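PDB 4CH7: siroheme decarboxylase from Hydrogenobacter thermophilus, which catalyses the decarboxylation of siroheme to 12,18-didecarboxysiroheme, releasing two molecules of carbon dioxide, in the biosynthesis of heme d1. Local coordinates for residues A[7-12]-A[26-32]; A[80-84]-A[123-127]; A[171-175]-A[207-211]; A[235-241]-A[273-279]. One frame throughout, in Å; residues are numbered along the deposited sequence.

Interaction 1 of 4, residues A[7-12]-A[26-32]; sequences KILKII and LAQEVGI
Lys7 stretches from helix 4-11 to the C-terminal end of helix 22-30, where its NZ donates a hydrogen bond of 3.2 Å to Val30 O. The two helices are the first pair of the N-terminal helix-turn-helix domain, and the N-to-C directions of segments 7-11 and 26-30 make an angle of 133°. The lysine chain is extended apart from a bend about CG-CD (chi3 -57°), which turns CE and NZ toward the carbonyl. NZ arrives in the carbonyl plane with a C=O...N angle of 158°. Placed at the C-terminal end of the helix, the ammonium charge would probably also be favoured by the helix dipole. One residue on, Ile8 turns inward: its CD1 abuts Ile32 CD1 at 3.5 Å, the two side chains crossing at about a right angle, while its CG1 lies 4.1 Å from Val30 CG1. Ile8 also packs on Leu37, Thr40 and Ile41 of helix 34-47, the third helix of the domain. Ile11 splits its branches between three partners. CG2 rests on Val30 CG2 at 3.8 Å, and CD1 goes past Leu26 in the opposite direction to touch its CD2 at 3.8 Å. The same Ile11 methyl meets Glu29 OE1 at 3.4 Å, a van der Waals contact at the exposed margin. Ile12 closes the segment more distantly, with CG2 4.3 Å from Leu26 CD1. Facing it all, helix 22-30 ends in a Schellman motif with Gly31 at positive phi as the C-prime residue; Ile32 N bonds Ala27 O at 3.1 Å, and Gly31 N reaches that oxygen from the other face of its plane.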
loop_
_atom_site.group_PDB
_atom_site.type_symbol
_atom_site.label_atom_id
_atom_site.label_comp_id
_atom_site.label_asym_id
_atom_site.label_seq_id
_atom_site.Cartn_x
_atom_site.Cartn_y
_atom_site.Cartn_z
ATOM N N LYS A 7 -13.985 -22.884 -4.783
ATOM C CA LYS A 7 -12.830 -23.485 -4.112
ATOM C C LYS A 7 -11.502 -22.897 -4.586
ATOM O O LYS A 7 -10.602 -22.649 -3.786
ATOM C CB LYS A 7 -12.815 -25.001 -4.312
ATOM C CG LYS A 7 -13.484 -25.792 -3.205
ATOM C CD LYS A 7 -13.372 -27.282 -3.472
ATOM C CE LYS A 7 -13.976 -27.642 -4.818
ATOM N NZ LYS A 7 -13.834 -29.091 -5.122
ATOM N N ILE A 8 -11.388 -22.690 -5.894
ATOM C CA ILE A 8 -10.179 -22.137 -6.493
ATOM C C ILE A 8 -9.991 -20.678 -6.100
ATOM O O ILE A 8 -8.908 -20.277 -5.670
ATOM C CB ILE A 8 -10.233 -22.232 -8.023
ATOM C CG1 ILE A 8 -10.163 -23.686 -8.476
ATOM C CG2 ILE A 8 -9.100 -21.453 -8.648
ATOM C CD1 ILE A 8 -10.375 -23.864 -9.959
ATOM N N LEU A 9 -11.049 -19.889 -6.272
ATOM C CA LEU A 9 -11.052 -18.480 -5.890
ATOM C C LEU A 9 -10.639 -18.312 -4.433
ATOM O O LEU A 9 -9.843 -17.435 -4.097
ATOM C CB LEU A 9 -12.444 -17.880 -6.103
ATOM C CG LEU A 9 -12.654 -16.484 -5.517
ATOM C CD1 LEU A 9 -11.775 -15.477 -6.236
ATOM C CD2 LEU A 9 -14.116 -16.070 -5.569
ATOM N N LYS A 10 -11.180 -19.172 -3.576
ATOM C CA LYS A 10 -10.874 -19.155 -2.151
ATOM C C LYS A 10 -9.409 -19.494 -1.863
ATOM O O LYS A 10 -8.777 -18.871 -1.009
ATOM C CB LYS A 10 -11.792 -20.136 -1.411
ATOM C CG LYS A 10 -11.477 -20.301 0.069
ATOM C CD LYS A 10 -12.280 -21.433 0.690
ATOM C CE LYS A 10 -12.024 -21.533 2.186
ATOM N NZ LYS A 10 -10.589 -21.771 2.504
ATOM N N ILE A 11 -8.871 -20.476 -2.581
ATOM C CA ILE A 11 -7.549 -21.021 -2.268
ATOM C C ILE A 11 -6.377 -20.170 -2.773
ATOM O O ILE A 11 -5.293 -20.202 -2.193
ATOM C CB ILE A 11 -7.406 -22.493 -2.760
ATOM C CG1 ILE A 11 -6.308 -23.225 -1.983
ATOM C CG2 ILE A 11 -7.147 -22.555 -4.259
ATOM C CD1 ILE A 11 -6.169 -24.695 -2.341
ATOM N N ILE A 12 -6.593 -19.410 -3.843
ATOM C CA ILE A 12 -5.534 -18.565 -4.395
ATOM C C ILE A 12 -5.439 -17.225 -3.669
ATOM O O ILE A 12 -4.583 -16.391 -3.984
ATOM C CB ILE A 12 -5.729 -18.314 -5.894
ATOM C CG1 ILE A 12 -7.060 -17.601 -6.156
ATOM C CG2 ILE A 12 -5.655 -19.621 -6.650
ATOM C CD1 ILE A 12 -7.320 -17.297 -7.625
ATOM N N LEU A 26 -1.897 -26.907 -4.845
ATOM C CA LEU A 26 -3.239 -26.327 -4.824
ATOM C C LEU A 26 -4.231 -27.212 -5.573
ATOM O O LEU A 26 -5.366 -27.394 -5.134
ATOM C CB LEU A 26 -3.239 -24.920 -5.427
ATOM C CG LEU A 26 -2.405 -23.831 -4.750
ATOM C CD1 LEU A 26 -2.773 -22.454 -5.282
ATOM C CD2 LEU A 26 -2.559 -23.881 -3.246
ATOM N N ALA A 27 -3.793 -27.760 -6.703
ATOM C CA ALA A 27 -4.627 -28.652 -7.504
ATOM C C ALA A 27 -5.051 -29.872 -6.699
ATOM O O ALA A 27 -6.219 -30.264 -6.721
ATOM C CB ALA A 27 -3.886 -29.086 -8.750
ATOM N N GLN A 28 -4.087 -30.479 -6.012
ATOM C CA GLN A 28 -4.359 -31.608 -5.134
ATOM C C GLN A 28 -5.365 -31.228 -4.055
ATOM O O GLN A 28 -6.328 -31.955 -3.817
ATOM C CB GLN A 28 -3.066 -32.107 -4.487
ATOM C CG GLN A 28 -2.147 -32.875 -5.436
ATOM C CD GLN A 28 -2.771 -34.161 -5.936
ATOM O OE1 GLN A 28 -3.485 -34.842 -5.203
ATOM N NE2 GLN A 28 -2.505 -34.503 -7.190
ATOM N N GLU A 29 -5.137 -30.085 -3.413
ATOM C CA GLU A 29 -6.021 -29.604 -2.352
ATOM C C GLU A 29 -7.435 -29.294 -2.852
ATOM O O GLU A 29 -8.418 -29.552 -2.153
ATOM C CB GLU A 29 -5.420 -28.373 -1.663
ATOM C CG GLU A 29 -4.263 -28.686 -0.716
ATOM C CD GLU A 29 -3.547 -27.442 -0.228
ATOM O OE1 GLU A 29 -3.627 -26.403 -0.914
ATOM O OE2 GLU A 29 -2.901 -27.508 0.838
ATOM N N VAL A 30 -7.530 -28.732 -4.053
ATOM C CA VAL A 30 -8.825 -28.424 -4.660
ATOM C C VAL A 30 -9.502 -29.696 -5.176
ATOM O O VAL A 30 -10.723 -29.850 -5.071
ATOM C CB VAL A 30 -8.688 -27.364 -5.780
ATOM C CG1 VAL A 30 -9.894 -27.378 -6.707
ATOM C CG2 VAL A 30 -8.501 -25.980 -5.172
ATOM N N GLY A 31 -8.705 -30.614 -5.713
ATOM C CA GLY A 31 -9.236 -31.870 -6.205
ATOM C C GLY A 31 -9.429 -31.890 -7.707
ATOM O O GLY A 31 -10.220 -32.680 -8.224
ATOM N N ILE A 32 -8.708 -31.022 -8.408
ATOM C CA ILE A 32 -8.768 -30.993 -9.864
ATOM C C ILE A 32 -7.375 -31.088 -10.477
ATOM O O ILE A 32 -6.372 -30.851 -9.804
ATOM C CB ILE A 32 -9.467 -29.721 -10.386
ATOM C CG1 ILE A 32 -8.675 -28.472 -9.999
ATOM C CG2 ILE A 32 -10.895 -29.632 -9.864
ATOM C CD1 ILE A 32 -9.317 -27.188 -10.464
#

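Interaction 2 of 4, residues A[80-84]-A[123-127]; sequences EVANF and MAERE
Glu127, directly following helix 116-126, folds its carboxylate over one face of the Phe84 ring, and this stack dominates the meeting of that helix with helix 75-87. Ring and carboxylate planes are only 10° apart; OE2 of Glu127 sits 3.4 Å above the ring plane, displaced toward the rim. CG of Glu127 lies 3.4 Å from Phe84 CD2, and a bend about CB-CG (chi2 -49°) carries the carboxyl carbon back over the ring. Its other oxygen, OE1, is lodged against the helix backbone, 3.3 Å from Val81 CA and 3.4 Å from Val81 CG2.

Apolar contacts to the ring come from Met123 and Arg126. The selenomethionine Met123 approaches at the edge, near the ring plane, with CG 4.0 Å from Phe84 CE2. Arg126 offers its aliphatic part, CG lying 3.8 Å from Phe84 CE1 in an oblique approach, while its guanidinium plane is turned 59° from the ring.

No hydrogen bond spans the two segments, and OE2 of Glu80 stays 4.8 Å from Glu127 OE1, a like-charge pair that would tend to repel mildly if both were ionised.

Both helices belong to the N-terminal AsnC-like domain, an alpha-beta unit in which they lie against an antiparallel sheet. Val81 and Met123 face that sheet, both touching Phe71 of strand 65-71; from strand 103-109, Leu103 touches Val81, and Phe105 and Leu107 touch Met123. The C-terminal helix 323-335 also packs here, placing Leu331 against Phe84 and Arg126 and Trp327 against Met123.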
loop_
_atom_site.group_PDB
_atom_site.type_symbol
_atom_site.label_atom_id
_atom_site.label_comp_id
_atom_site.label_asym_id
_atom_site.label_seq_id
_atom_site.Cartn_x
_atom_site.Cartn_y
_atom_site.Cartn_z
ATOM N N GLU A 80 -1.047 21.836 -11.006
ATOM C CA GLU A 80 0.388 21.885 -11.281
ATOM C C GLU A 80 1.185 21.083 -10.253
ATOM O O GLU A 80 2.034 20.264 -10.608
ATOM C CB GLU A 80 0.872 23.336 -11.298
ATOM C CG GLU A 80 2.382 23.488 -11.359
ATOM C CD GLU A 80 2.819 24.939 -11.414
ATOM O OE1 GLU A 80 1.944 25.828 -11.342
ATOM O OE2 GLU A 80 4.036 25.188 -11.532
ATOM N N VAL A 81 0.897 21.326 -8.977
ATOM C CA VAL A 81 1.554 20.619 -7.881
ATOM C C VAL A 81 1.233 19.124 -7.910
ATOM O O VAL A 81 2.113 18.289 -7.705
ATOM C CB VAL A 81 1.161 21.222 -6.515
ATOM C CG1 VAL A 81 1.648 20.348 -5.375
ATOM C CG2 VAL A 81 1.723 22.625 -6.375
ATOM N N ALA A 82 -0.026 18.795 -8.179
ATOM C CA ALA A 82 -0.477 17.406 -8.217
ATOM C C ALA A 82 0.290 16.577 -9.245
ATOM O O ALA A 82 0.693 15.446 -8.966
ATOM C CB ALA A 82 -1.967 17.344 -8.496
ATOM N N ASN A 83 0.478 17.143 -10.435
ATOM C CA ASN A 83 1.209 16.465 -11.498
ATOM C C ASN A 83 2.692 16.307 -11.164
ATOM O O ASN A 83 3.333 15.346 -11.588
ATOM C CB ASN A 83 1.039 17.204 -12.827
ATOM C CG ASN A 83 -0.404 17.579 -13.103
ATOM O OD1 ASN A 83 -1.265 16.715 -13.262
ATOM N ND2 ASN A 83 -0.674 18.876 -13.166
ATOM N N PHE A 84 3.235 17.257 -10.408
ATOM C CA PHE A 84 4.607 17.152 -9.924
ATOM C C PHE A 84 4.736 15.956 -8.985
ATOM O O PHE A 84 5.685 15.177 -9.079
ATOM C CB PHE A 84 5.027 18.432 -9.197
ATOM C CG PHE A 84 6.363 18.326 -8.514
ATOM C CD1 PHE A 84 7.538 18.511 -9.228
ATOM C CD2 PHE A 84 6.444 18.035 -7.159
ATOM C CE1 PHE A 84 8.774 18.410 -8.604
ATOM C CE2 PHE A 84 7.674 17.934 -6.526
ATOM C CZ PHE A 84 8.841 18.121 -7.251
HETATM N N MSE A 123 10.665 18.641 -2.231
HETATM C CA MSE A 123 9.419 18.681 -2.991
HETATM C C MSE A 123 8.674 19.982 -2.711
HETATM O O MSE A 123 8.309 20.714 -3.627
HETATM C CB MSE A 123 8.515 17.505 -2.611
HETATM C CG MSE A 123 8.897 16.146 -3.191
HETATM SE SE MSE A 123 7.670 14.795 -2.505
HETATM C CE MSE A 123 8.336 13.222 -3.380
ATOM N N ALA A 124 8.450 20.255 -1.430
ATOM C CA ALA A 124 7.720 21.446 -1.002
ATOM C C ALA A 124 8.444 22.731 -1.389
ATOM O O ALA A 124 7.810 23.725 -1.737
ATOM C CB ALA A 124 7.483 21.405 0.497
ATOM N N GLU A 125 9.772 22.709 -1.317
ATOM C CA GLU A 125 10.578 23.865 -1.697
ATOM C C GLU A 125 10.440 24.155 -3.191
ATOM O O GLU A 125 10.267 25.305 -3.601
ATOM C CB GLU A 125 12.049 23.629 -1.344
ATOM C CG GLU A 125 12.961 24.790 -1.712
ATOM C CD GLU A 125 14.427 24.411 -1.723
ATOM O OE1 GLU A 125 14.789 23.405 -1.081
ATOM O OE2 GLU A 125 15.217 25.124 -2.376
ATOM N N ARG A 126 10.524 23.098 -3.995
ATOM C CA ARG A 126 10.398 23.194 -5.447
ATOM C C ARG A 126 9.000 23.650 -5.866
ATOM O O ARG A 126 8.846 24.454 -6.790
ATOM C CB ARG A 126 10.735 21.840 -6.083
ATOM C CG ARG A 126 10.377 21.704 -7.557
ATOM C CD ARG A 126 11.222 22.606 -8.440
ATOM N NE ARG A 126 10.892 22.440 -9.852
ATOM C CZ ARG A 126 11.214 23.311 -10.802
ATOM N NH1 ARG A 126 11.871 24.419 -10.491
ATOM N NH2 ARG A 126 10.872 23.080 -12.061
ATOM N N GLU A 127 7.986 23.140 -5.175
ATOM C CA GLU A 127 6.606 23.496 -5.478
ATOM C C GLU A 127 6.165 24.732 -4.715
ATOM O O GLU A 127 5.004 25.134 -4.802
ATOM C CB GLU A 127 5.662 22.333 -5.171
ATOM C CG GLU A 127 5.783 21.190 -6.153
ATOM C CD GLU A 127 5.728 21.661 -7.589
ATOM O OE1 GLU A 127 4.617 21.948 -8.076
ATOM O OE2 GLU A 127 6.793 21.758 -8.231
#

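Interaction 3 of 4, residues A[171-175]-A[207-211]; sequences EEKRI and KLSAL
Ile175 fits against Lys207, Leu208 and Leu211 where helices 170-179 and 201-213 of the second helix-turn-helix domain pack nearly perpendicular, the axes of segments 171-175 and 207-211 being 11.5 Å apart with a signed crossing angle of -95°. The inner part of the contact is wholly apolar. From Ile175, CG2, anti to its own backbone N, touches the buried Leu208 at CD2, 3.8 Å away; Leu211 CD1 is a looser neighbour of the same methyl at 4.4 Å. The longer branch of Ile175 ends in CD1, 3.7 Å from Lys207 CD, and the two side chains cross at about a right angle. The lysine's hydrocarbon chain thus covers the isoleucine before carrying its charge to the surface. Leu197 and Phe190, in the loops, add to the packing round Ile175 and Leu208 respectively.

Toward solvent the fit is sparser and polar. Glu172 brings OE2 to 3.9 Å from Leu211 CD2, but its carboxylate is engaged outside these two segments, OE1 accepting from Thr169 N and OE2 in a salt bridge with Arg214. Glu171 is the residue that closes the outer margin. Its extended side chain crosses that of Lys207 roughly perpendicularly, and the lysine bends at its last torsion (chi4 -65°) to deliver NZ. In the resulting salt bridge Lys207 NZ donates to Glu171 OE1 at 2.6 Å, on the syn side and 28° out of the carboxylate plane.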
loop_
_atom_site.group_PDB
_atom_site.type_symbol
_atom_site.label_atom_id
_atom_site.label_comp_id
_atom_site.label_asym_id
_atom_site.label_seq_id
_atom_site.Cartn_x
_atom_site.Cartn_y
_atom_site.Cartn_z
ATOM N N GLU A 171 21.513 -8.742 -3.245
ATOM C CA GLU A 171 20.923 -9.949 -3.820
ATOM C C GLU A 171 19.437 -10.027 -3.485
ATOM O O GLU A 171 18.610 -10.313 -4.354
ATOM C CB GLU A 171 21.634 -11.206 -3.315
ATOM C CG GLU A 171 21.082 -12.496 -3.910
ATOM C CD GLU A 171 21.794 -13.730 -3.406
ATOM O OE1 GLU A 171 21.490 -14.180 -2.283
ATOM O OE2 GLU A 171 22.654 -14.255 -4.143
ATOM N N GLU A 172 19.105 -9.769 -2.223
ATOM C CA GLU A 172 17.717 -9.760 -1.777
ATOM C C GLU A 172 16.932 -8.650 -2.476
ATOM O O GLU A 172 15.741 -8.802 -2.746
ATOM C CB GLU A 172 17.641 -9.603 -0.254
ATOM C CG GLU A 172 18.191 -10.799 0.528
ATOM C CD GLU A 172 18.365 -10.509 2.009
ATOM O OE1 GLU A 172 18.736 -9.369 2.355
ATOM O OE2 GLU A 172 18.139 -11.426 2.826
ATOM N N LYS A 173 17.606 -7.540 -2.769
ATOM C CA LYS A 173 16.998 -6.447 -3.520
ATOM C C LYS A 173 16.634 -6.899 -4.930
ATOM O O LYS A 173 15.536 -6.621 -5.412
ATOM C CB LYS A 173 17.940 -5.245 -3.589
ATOM C CG LYS A 173 18.068 -4.462 -2.291
ATOM C CD LYS A 173 18.845 -3.173 -2.518
ATOM C CE LYS A 173 19.042 -2.400 -1.223
ATOM N NZ LYS A 173 19.777 -1.118 -1.446
ATOM N N ARG A 174 17.564 -7.593 -5.583
ATOM C CA ARG A 174 17.327 -8.143 -6.918
ATOM C C ARG A 174 16.196 -9.169 -6.888
ATOM O O ARG A 174 15.348 -9.196 -7.779
ATOM C CB ARG A 174 18.594 -8.799 -7.468
ATOM C CG ARG A 174 19.736 -7.841 -7.768
ATOM C CD ARG A 174 20.820 -8.528 -8.592
ATOM N NE ARG A 174 21.300 -9.758 -7.967
ATOM C CZ ARG A 174 22.343 -9.822 -7.144
ATOM N NH1 ARG A 174 23.021 -8.725 -6.840
ATOM N NH2 ARG A 174 22.712 -10.984 -6.623
ATOM N N ILE A 175 16.202 -10.015 -5.860
ATOM C CA ILE A 175 15.148 -11.007 -5.654
ATOM C C ILE A 175 13.779 -10.334 -5.584
ATOM O O ILE A 175 12.869 -10.685 -6.334
ATOM C CB ILE A 175 15.387 -11.831 -4.370
ATOM C CG1 ILE A 175 16.548 -12.808 -4.562
ATOM C CG2 ILE A 175 14.133 -12.594 -3.978
ATOM C CD1 ILE A 175 16.868 -13.629 -3.325
ATOM N N LYS A 207 15.833 -18.661 0.002
ATOM C CA LYS A 207 15.921 -17.244 0.332
ATOM C C LYS A 207 14.546 -16.617 0.529
ATOM O O LYS A 207 14.366 -15.758 1.390
ATOM C CB LYS A 207 16.693 -16.502 -0.756
ATOM C CG LYS A 207 18.144 -16.936 -0.856
ATOM C CD LYS A 207 18.756 -16.543 -2.183
ATOM C CE LYS A 207 20.142 -17.137 -2.310
ATOM N NZ LYS A 207 21.094 -16.578 -1.310
ATOM N N LEU A 208 13.578 -17.045 -0.276
ATOM C CA LEU A 208 12.211 -16.557 -0.150
ATOM C C LEU A 208 11.602 -16.994 1.178
ATOM O O LEU A 208 10.891 -16.226 1.826
ATOM C CB LEU A 208 11.359 -17.041 -1.322
ATOM C CG LEU A 208 11.682 -16.381 -2.660
ATOM C CD1 LEU A 208 10.806 -16.930 -3.766
ATOM C CD2 LEU A 208 11.518 -14.879 -2.548
ATOM N N SER A 209 11.899 -18.225 1.583
ATOM C CA SER A 209 11.436 -18.744 2.863
ATOM C C SER A 209 11.987 -17.913 4.017
ATOM O O SER A 209 11.253 -17.547 4.928
ATOM C CB SER A 209 11.843 -20.209 3.021
ATOM O OG SER A 209 11.341 -20.993 1.957
ATOM N N ALA A 210 13.280 -17.608 3.960
ATOM C CA ALA A 210 13.938 -16.821 5.001
ATOM C C ALA A 210 13.343 -15.420 5.110
ATOM O O ALA A 210 13.173 -14.896 6.212
ATOM C CB ALA A 210 15.431 -16.745 4.738
ATOM N N LEU A 211 13.049 -14.813 3.964
ATOM C CA LEU A 211 12.399 -13.508 3.929
ATOM C C LEU A 211 11.001 -13.588 4.538
ATOM O O LEU A 211 10.541 -12.644 5.182
ATOM C CB LEU A 211 12.327 -12.980 2.495
ATOM C CG LEU A 211 13.650 -12.565 1.854
ATOM C CD1 LEU A 211 13.465 -12.186 0.398
ATOM C CD2 LEU A 211 14.261 -11.415 2.627
#

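Interaction 4 of 4, residues A[235-241]-A[273-279]; sequences AMSVWEV and YNLFAMM
Trp239 lies against Leu275 from its first side-chain carbon, CB standing 4.0 Å from Leu275 CB. CB and CG also lie near Leu275 O, and CD1 then presents the ring edge to that oxygen at 3.4 Å, in the ring plane. NE1 donates to Ser237 OG at 2.8 Å, again close to the ring plane, and on the benzo ring, next along from NE1, CZ2 touches the selenomethionine Met279 CE at 3.6 Å. Tyr303 stacks on the indole, and Ala291 and Ile294 of helix 284-297 also touch it. The backbones carrying these groups are adjacent antiparallel strands, 233-239 and 275-281, in the closed eight-stranded barrel; a classic beta bulge, with the N atoms of Asn274 and Leu275 both donating to Trp239 O, lies at the Trp239-Leu275 end of their pairing. Past the bulge the Asn274 amide grips Val241 twice: OD1 accepts from Val241 N at 2.7 Å on a lone pair, and ND2 donates to Val241 O. On the face of the sheet away from Trp239, Val238 divides its methyls, CG2 over the Tyr273 ring and CG1 3.8 Å from the centroid of Phe276, both CH-pi contacts. Met236 SE meets Phe276 obliquely in a Met-aromatic contact, and the Met236 side chain lies about 8 Å from that of His93, the probable active-site residue.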
loop_
_atom_site.group_PDB
_atom_site.type_symbol
_atom_site.label_atom_id
_atom_site.label_comp_id
_atom_site.label_asym_id
_atom_site.label_seq_id
_atom_site.Cartn_x
_atom_site.Cartn_y
_atom_site.Cartn_z
ATOM N N ALA A 235 -14.136 9.271 1.671
ATOM C CA ALA A 235 -13.524 10.200 2.608
ATOM C C ALA A 235 -12.562 9.497 3.542
ATOM O O ALA A 235 -12.816 8.377 3.994
ATOM C CB ALA A 235 -14.586 10.931 3.412
HETATM N N MSE A 236 -11.446 10.162 3.812
HETATM C CA MSE A 236 -10.583 9.775 4.911
HETATM C C MSE A 236 -11.125 10.466 6.149
HETATM O O MSE A 236 -11.042 11.689 6.268
HETATM C CB MSE A 236 -9.139 10.210 4.644
HETATM C CG MSE A 236 -8.261 10.289 5.884
HETATM SE SE MSE A 236 -6.459 10.869 5.455
HETATM C CE MSE A 236 -5.984 9.428 4.246
ATOM N N SER A 237 -11.723 9.694 7.050
ATOM C CA SER A 237 -12.181 10.247 8.315
ATOM C C SER A 237 -11.026 10.197 9.305
ATOM O O SER A 237 -10.378 9.160 9.462
ATOM C CB SER A 237 -13.379 9.467 8.851
ATOM O OG SER A 237 -12.998 8.171 9.265
ATOM N N VAL A 238 -10.745 11.324 9.948
ATOM C CA VAL A 238 -9.674 11.377 10.936
ATOM C C VAL A 238 -10.245 11.680 12.318
ATOM O O VAL A 238 -11.128 12.524 12.460
ATOM C CB VAL A 238 -8.575 12.389 10.544
ATOM C CG1 VAL A 238 -7.898 11.950 9.256
ATOM C CG2 VAL A 238 -9.152 13.786 10.390
ATOM N N TRP A 239 -9.748 10.977 13.331
ATOM C CA TRP A 239 -10.325 11.063 14.666
ATOM C C TRP A 239 -9.264 11.269 15.738
ATOM O O TRP A 239 -8.167 10.710 15.659
ATOM C CB TRP A 239 -11.114 9.786 14.974
ATOM C CG TRP A 239 -12.126 9.445 13.918
ATOM C CD1 TRP A 239 -11.887 8.848 12.715
ATOM C CD2 TRP A 239 -13.539 9.680 13.976
ATOM N NE1 TRP A 239 -13.064 8.703 12.019
ATOM C CE2 TRP A 239 -14.093 9.206 12.772
ATOM C CE3 TRP A 239 -14.389 10.245 14.930
ATOM C CZ2 TRP A 239 -15.463 9.282 12.498
ATOM C CZ3 TRP A 239 -15.744 10.324 14.655
ATOM C CH2 TRP A 239 -16.268 9.845 13.452
ATOM N N GLU A 240 -9.591 12.079 16.740
ATOM C CA GLU A 240 -8.755 12.176 17.927
ATOM C C GLU A 240 -9.338 11.271 19.003
ATOM O O GLU A 240 -10.425 11.529 19.525
ATOM C CB GLU A 240 -8.668 13.615 18.428
ATOM C CG GLU A 240 -7.776 13.783 19.649
ATOM C CD GLU A 240 -7.633 15.230 20.068
ATOM O OE1 GLU A 240 -7.710 16.115 19.190
ATOM O OE2 GLU A 240 -7.451 15.480 21.277
ATOM N N VAL A 241 -8.615 10.202 19.318
ATOM C CA VAL A 241 -9.094 9.190 20.247
ATOM C C VAL A 241 -8.044 8.931 21.319
ATOM O O VAL A 241 -6.860 8.809 21.005
ATOM C CB VAL A 241 -9.397 7.865 19.514
ATOM C CG1 VAL A 241 -10.002 6.844 20.468
ATOM C CG2 VAL A 241 -10.323 8.105 18.339
ATOM N N TYR A 273 -5.073 14.301 15.101
ATOM C CA TYR A 273 -5.842 13.089 14.840
ATOM C C TYR A 273 -4.940 11.854 14.807
ATOM O O TYR A 273 -3.963 11.808 14.057
ATOM C CB TYR A 273 -6.624 13.223 13.533
ATOM C CG TYR A 273 -7.421 14.507 13.436
ATOM C CD1 TYR A 273 -8.636 14.647 14.092
ATOM C CD2 TYR A 273 -6.958 15.577 12.684
ATOM C CE1 TYR A 273 -9.363 15.820 14.003
ATOM C CE2 TYR A 273 -7.676 16.749 12.588
ATOM C CZ TYR A 273 -8.878 16.869 13.249
ATOM O OH TYR A 273 -9.596 18.041 13.156
ATOM N N ASN A 274 -5.277 10.857 15.622
ATOM C CA ASN A 274 -4.475 9.642 15.723
ATOM C C ASN A 274 -5.163 8.408 15.131
ATOM O O ASN A 274 -4.535 7.358 14.969
ATOM C CB ASN A 274 -4.073 9.379 17.178
ATOM C CG ASN A 274 -5.268 9.315 18.116
ATOM O OD1 ASN A 274 -6.313 9.900 17.848
ATOM N ND2 ASN A 274 -5.111 8.606 19.230
ATOM N N LEU A 275 -6.451 8.529 14.816
ATOM C CA LEU A 275 -7.175 7.427 14.182
ATOM C C LEU A 275 -7.702 7.810 12.804
ATOM O O LEU A 275 -8.455 8.776 12.659
ATOM C CB LEU A 275 -8.317 6.924 15.070
ATOM C CG LEU A 275 -9.125 5.751 14.510
ATOM C CD1 LEU A 275 -8.214 4.601 14.137
ATOM C CD2 LEU A 275 -10.163 5.289 15.506
ATOM N N PHE A 276 -7.288 7.047 11.794
ATOM C CA PHE A 276 -7.735 7.263 10.422
ATOM C C PHE A 276 -8.671 6.127 10.026
ATOM O O PHE A 276 -8.387 4.959 10.300
ATOM C CB PHE A 276 -6.548 7.304 9.454
ATOM C CG PHE A 276 -5.682 8.538 9.579
ATOM C CD1 PHE A 276 -5.593 9.245 10.775
ATOM C CD2 PHE A 276 -4.952 8.988 8.487
ATOM C CE1 PHE A 276 -4.790 10.375 10.883
ATOM C CE2 PHE A 276 -4.149 10.118 8.583
ATOM C CZ PHE A 276 -4.068 10.812 9.784
ATOM N N ALA A 277 -9.788 6.466 9.391
ATOM C CA ALA A 277 -10.726 5.450 8.921
ATOM C C ALA A 277 -11.288 5.813 7.557
ATOM O O ALA A 277 -12.060 6.765 7.431
ATOM C CB ALA A 277 -11.855 5.247 9.922
HETATM N N MSE A 278 -10.905 5.046 6.540
HETATM C CA MSE A 278 -11.392 5.284 5.190
HETATM C C MSE A 278 -12.883 4.999 5.116
HETATM O O MSE A 278 -13.327 3.879 5.366
HETATM C CB MSE A 278 -10.650 4.409 4.180
HETATM C CG MSE A 278 -9.137 4.582 4.169
HETATM SE SE MSE A 278 -8.554 6.432 4.032
HETATM C CE MSE A 278 -8.126 6.733 5.899
HETATM N N MSE A 279 -13.658 6.025 4.786
HETATM C CA MSE A 279 -15.093 5.856 4.615
HETATM C C MSE A 279 -15.479 5.975 3.145
HETATM O O MSE A 279 -14.791 6.628 2.354
HETATM C CB MSE A 279 -15.876 6.869 5.454
HETATM C CG MSE A 279 -15.896 6.582 6.951
HETATM SE SE MSE A 279 -16.694 8.034 7.957
HETATM C CE MSE A 279 -16.545 7.300 9.742
#

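From the N terminus, interaction 1 closes the short loop that joins helices 4-11 and 22-30 of the first helix-turn-helix domain. Interaction 2 closes a longer excursion, with strands 91-97 and 103-109 inside it, and joins the two helices of the first AsnC-like domain. The second half of the chain follows the same domain order: interaction 3 spans helix 191-196 in the second helix-turn-helix domain, and interaction 4 closes an excursion through helix 246-254 and strand 259-264, pairing strands 233-239 and 275-281. The four loops run in series, with none nested or crossing. The contacts do not touch one another; the halves are tied by the shared barrel and by the pairing of strands 53-57 and 217-222.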